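PDB 7CFU: DNA/pantothenate metabolism flavoprotein from Streptomyces sparsogenes DSM 40356, which binds flavin mononucleotide and, as an FMN-dependent cysteine decarboxylase, probably decarboxylates the C-terminal cysteine of a peptide in a biosynthetic pathway. Local coordinates for residues Q21-W26 with W98-V103. Numbering follows the deposited sequence.
Sequences QVRLLW and WADVLV
Arg23 lies between Trp98 and Asp100, near the N-terminal ends of neighbouring strands 23-28 and 101-107 of the parallel, Rossmann-like flavoprotein sheet. Its CB sits over the Trp98 six-membered ring, a CH-pi contact 3.6 Å from the centroid. CG passes between ring atom CZ2 and Asp100 OD2. CD then packs on the five-membered ring, 3.4 Å from NE1 of Trp98. A bend at chi3 (-58°) turns the head toward Asp100. There NE forms a salt bridge with OD2 at 3.2 Å, coming from above the carboxylate plane. NH2 adds a weak bond to OD1. CZ remains over the Trp98 ring as a cation-pi partner. With an alanine for Arg23, Asp100 would probably lose its charged mate, and the Trp98 five-membered ring the CD and guanidinium covering it. Asp100 OD2 also accepts a hydrogen bond from Arg23 N, on the carboxylate's anti side. Beyond, the strands pair through Leu25 N to Val101 O and Val103 N to Leu25 O. Leu24 packs with Val101 and Val103 on the face covered by helices 37-48 and 187-199. On the other face, Leu25 CB meets Ala99 CB at 3.5 Å. Arg23 O accepts two backbone donors, Asp100 N at 2.7 Å and Val101 N at 3.1 Å.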
ATOM      1  N   GLN A  21     -23.121  19.616  34.825  1.00 67.91           N
ATOM      2  CA  GLN A  21     -23.463  18.226  34.558  1.00 65.58           C
ATOM      3  C   GLN A  21     -24.202  18.041  33.236  1.00 61.99           C
ATOM      4  O   GLN A  21     -24.571  16.912  32.901  1.00 59.28           O
ATOM      5  CB  GLN A  21     -24.304  17.651  35.705  1.00 63.35           C
ATOM      6  CG  GLN A  21     -23.602  17.621  37.062  1.00 73.88           C
ATOM      7  CD  GLN A  21     -23.685  18.945  37.806  1.00 84.13           C
ATOM      8  OE1 GLN A  21     -24.243  19.924  37.302  1.00 84.78           O
ATOM      9  NE2 GLN A  21     -23.131  18.978  39.015  1.00 86.82           N
ATOM     10  N   VAL A  22     -24.431  19.116  32.480  1.00 54.68           N
ATOM     11  CA  VAL A  22     -25.071  18.982  31.179  1.00 53.24           C
ATOM     12  C   VAL A  22     -24.075  18.376  30.199  1.00 48.66           C
ATOM     13  O   VAL A  22     -22.945  18.864  30.053  1.00 53.29           O
ATOM     14  CB  VAL A  22     -25.589  20.342  30.684  1.00 55.52           C
ATOM     15  CG1 VAL A  22     -26.179  20.215  29.283  1.00 48.57           C
ATOM     16  CG2 VAL A  22     -26.625  20.901  31.643  1.00 55.77           C
ATOM     17  N   ARG A  23     -24.482  17.299  29.535  1.00 44.58           N
ATOM     18  CA  ARG A  23     -23.620  16.608  28.581  1.00 43.90           C
ATOM     19  C   ARG A  23     -23.831  17.228  27.203  1.00 45.22           C
ATOM     20  O   ARG A  23     -24.909  17.098  26.608  1.00 40.54           O
ATOM     21  CB  ARG A  23     -23.910  15.113  28.587  1.00 46.12           C
ATOM     22  CG  ARG A  23     -23.578  14.473  29.926  1.00 47.99           C
ATOM     23  CD  ARG A  23     -24.016  13.031  30.041  1.00 44.00           C
ATOM     24  NE  ARG A  23     -25.447  12.841  29.843  1.00 47.69           N
ATOM     25  CZ  ARG A  23     -26.058  11.661  29.931  1.00 58.56           C
ATOM     26  NH1 ARG A  23     -25.357  10.570  30.225  1.00 53.15           N
ATOM     27  NH2 ARG A  23     -27.371  11.570  29.727  1.00 57.80           N
ATOM     28  N   LEU A  24     -22.812  17.921  26.704  1.00 40.96           N
ATOM     29  CA  LEU A  24     -22.908  18.641  25.440  1.00 42.67           C
ATOM     30  C   LEU A  24     -22.252  17.824  24.332  1.00 37.81           C
ATOM     31  O   LEU A  24     -21.045  17.563  24.380  1.00 39.26           O
ATOM     32  CB  LEU A  24     -22.256  20.019  25.559  1.00 41.71           C
ATOM     33  CG  LEU A  24     -22.094  20.844  24.289  1.00 36.94           C
ATOM     34  CD1 LEU A  24     -23.454  21.148  23.691  1.00 42.82           C
ATOM     35  CD2 LEU A  24     -21.370  22.131  24.616  1.00 40.88           C
ATOM     36  N   LEU A  25     -23.046  17.419  23.343  1.00 42.35           N
ATOM     37  CA  LEU A  25     -22.539  16.786  22.132  1.00 38.04           C
ATOM     38  C   LEU A  25     -22.429  17.841  21.038  1.00 30.89           C
ATOM     39  O   LEU A  25     -23.399  18.548  20.749  1.00 40.85           O
ATOM     40  CB  LEU A  25     -23.446  15.638  21.687  1.00 34.44           C
ATOM     41  CG  LEU A  25     -22.944  14.791  20.513  1.00 39.22           C
ATOM     42  CD1 LEU A  25     -21.608  14.143  20.823  1.00 36.47           C
ATOM     43  CD2 LEU A  25     -23.977  13.745  20.151  1.00 34.55           C
ATOM     44  N   TRP A  26     -21.258  17.924  20.416  1.00 31.16           N
ATOM     45  CA  TRP A  26     -20.891  19.035  19.541  1.00 34.65           C
ATOM     46  C   TRP A  26     -20.448  18.500  18.180  1.00 38.32           C
ATOM     47  O   TRP A  26     -19.375  17.899  18.068  1.00 36.81           O
ATOM     48  CB  TRP A  26     -19.791  19.856  20.208  1.00 32.88           C
ATOM     49  CG  TRP A  26     -19.284  21.030  19.463  1.00 35.13           C
ATOM     50  CD1 TRP A  26     -19.715  21.505  18.259  1.00 36.85           C
ATOM     51  CD2 TRP A  26     -18.208  21.882  19.870  1.00 37.95           C
ATOM     52  NE1 TRP A  26     -18.967  22.602  17.889  1.00 36.16           N
ATOM     53  CE2 TRP A  26     -18.042  22.858  18.866  1.00 33.42           C
ATOM     54  CE3 TRP A  26     -17.378  21.920  20.992  1.00 34.79           C
ATOM     55  CZ2 TRP A  26     -17.082  23.857  18.951  1.00 34.85           C
ATOM     56  CZ3 TRP A  26     -16.424  22.913  21.074  1.00 38.73           C
ATOM     57  CH2 TRP A  26     -16.285  23.869  20.061  1.00 41.14           C
ATOM     58  N   TRP A  98     -26.398   9.798  24.903  1.00 43.27           N
ATOM     59  CA  TRP A  98     -25.573  10.498  25.881  1.00 34.69           C
ATOM     60  C   TRP A  98     -25.859  11.997  25.920  1.00 42.62           C
ATOM     61  O   TRP A  98     -25.752  12.619  26.983  1.00 38.63           O
ATOM     62  CB  TRP A  98     -24.104  10.232  25.573  1.00 36.76           C
ATOM     63  CG  TRP A  98     -23.128  10.967  26.435  1.00 44.68           C
ATOM     64  CD1 TRP A  98     -22.595  10.536  27.616  1.00 39.18           C
ATOM     65  CD2 TRP A  98     -22.530  12.247  26.170  1.00 43.42           C
ATOM     66  NE1 TRP A  98     -21.717  11.468  28.107  1.00 41.50           N
ATOM     67  CE2 TRP A  98     -21.656  12.528  27.240  1.00 47.39           C
ATOM     68  CE3 TRP A  98     -22.652  13.179  25.141  1.00 42.15           C
ATOM     69  CZ2 TRP A  98     -20.906  13.704  27.306  1.00 44.20           C
ATOM     70  CZ3 TRP A  98     -21.906  14.350  25.208  1.00 42.34           C
ATOM     71  CH2 TRP A  98     -21.051  14.602  26.282  1.00 44.42           C
ATOM     72  N   ALA A  99     -26.247  12.588  24.791  1.00 41.49           N
ATOM     73  CA  ALA A  99     -26.287  14.040  24.677  1.00 37.95           C
ATOM     74  C   ALA A  99     -27.448  14.618  25.478  1.00 42.35           C
ATOM     75  O   ALA A  99     -28.574  14.118  25.411  1.00 34.27           O
ATOM     76  CB  ALA A  99     -26.405  14.449  23.208  1.00 38.01           C
ATOM     77  N   ASP A 100     -27.159  15.646  26.278  1.00 41.09           N
ATOM     78  CA  ASP A 100     -28.212  16.458  26.881  1.00 44.51           C
ATOM     79  C   ASP A 100     -28.520  17.677  26.031  1.00 37.18           C
ATOM     80  O   ASP A 100     -29.657  18.155  26.029  1.00 45.25           O
ATOM     81  CB  ASP A 100     -27.817  16.901  28.297  1.00 45.12           C
ATOM     82  CG  ASP A 100     -27.613  15.730  29.244  1.00 45.88           C
ATOM     83  OD1 ASP A 100     -28.407  14.758  29.202  1.00 45.61           O
ATOM     84  OD2 ASP A 100     -26.640  15.784  30.026  1.00 46.17           O
ATOM     85  N   VAL A 101     -27.509  18.193  25.334  1.00 41.90           N
ATOM     86  CA  VAL A 101     -27.646  19.245  24.336  1.00 43.42           C
ATOM     87  C   VAL A 101     -26.845  18.822  23.111  1.00 40.61           C
ATOM     88  O   VAL A 101     -25.779  18.209  23.241  1.00 36.78           O
ATOM     89  CB  VAL A 101     -27.146  20.610  24.868  1.00 48.80           C
ATOM     90  CG1 VAL A 101     -27.100  21.652  23.752  1.00 42.40           C
ATOM     91  CG2 VAL A 101     -28.014  21.098  26.011  1.00 42.52           C
ATOM     92  N   LEU A 102     -27.372  19.114  21.922  1.00 36.18           N
ATOM     93  CA  LEU A 102     -26.678  18.871  20.662  1.00 35.47           C
ATOM     94  C   LEU A 102     -26.436  20.210  19.981  1.00 38.11           C
ATOM     95  O   LEU A 102     -27.386  20.958  19.718  1.00 37.05           O
ATOM     96  CB  LEU A 102     -27.484  17.938  19.750  1.00 33.32           C
ATOM     97  CG  LEU A 102     -26.962  17.720  18.318  1.00 36.54           C
ATOM     98  CD1 LEU A 102     -25.548  17.153  18.306  1.00 31.37           C
ATOM     99  CD2 LEU A 102     -27.906  16.826  17.506  1.00 30.16           C
ATOM    100  N   VAL A 103     -25.175  20.507  19.688  1.00 38.05           N
ATOM    101  CA  VAL A 103     -24.801  21.729  18.988  1.00 35.68           C
ATOM    102  C   VAL A 103     -24.052  21.346  17.720  1.00 37.06           C
ATOM    103  O   VAL A 103     -23.053  20.619  17.777  1.00 36.62           O
ATOM    104  CB  VAL A 103     -23.932  22.645  19.869  1.00 42.82           C
ATOM    105  CG1 VAL A 103     -23.370  23.793  19.039  1.00 41.67           C
ATOM    106  CG2 VAL A 103     -24.736  23.164  21.060  1.00 45.37           C
TER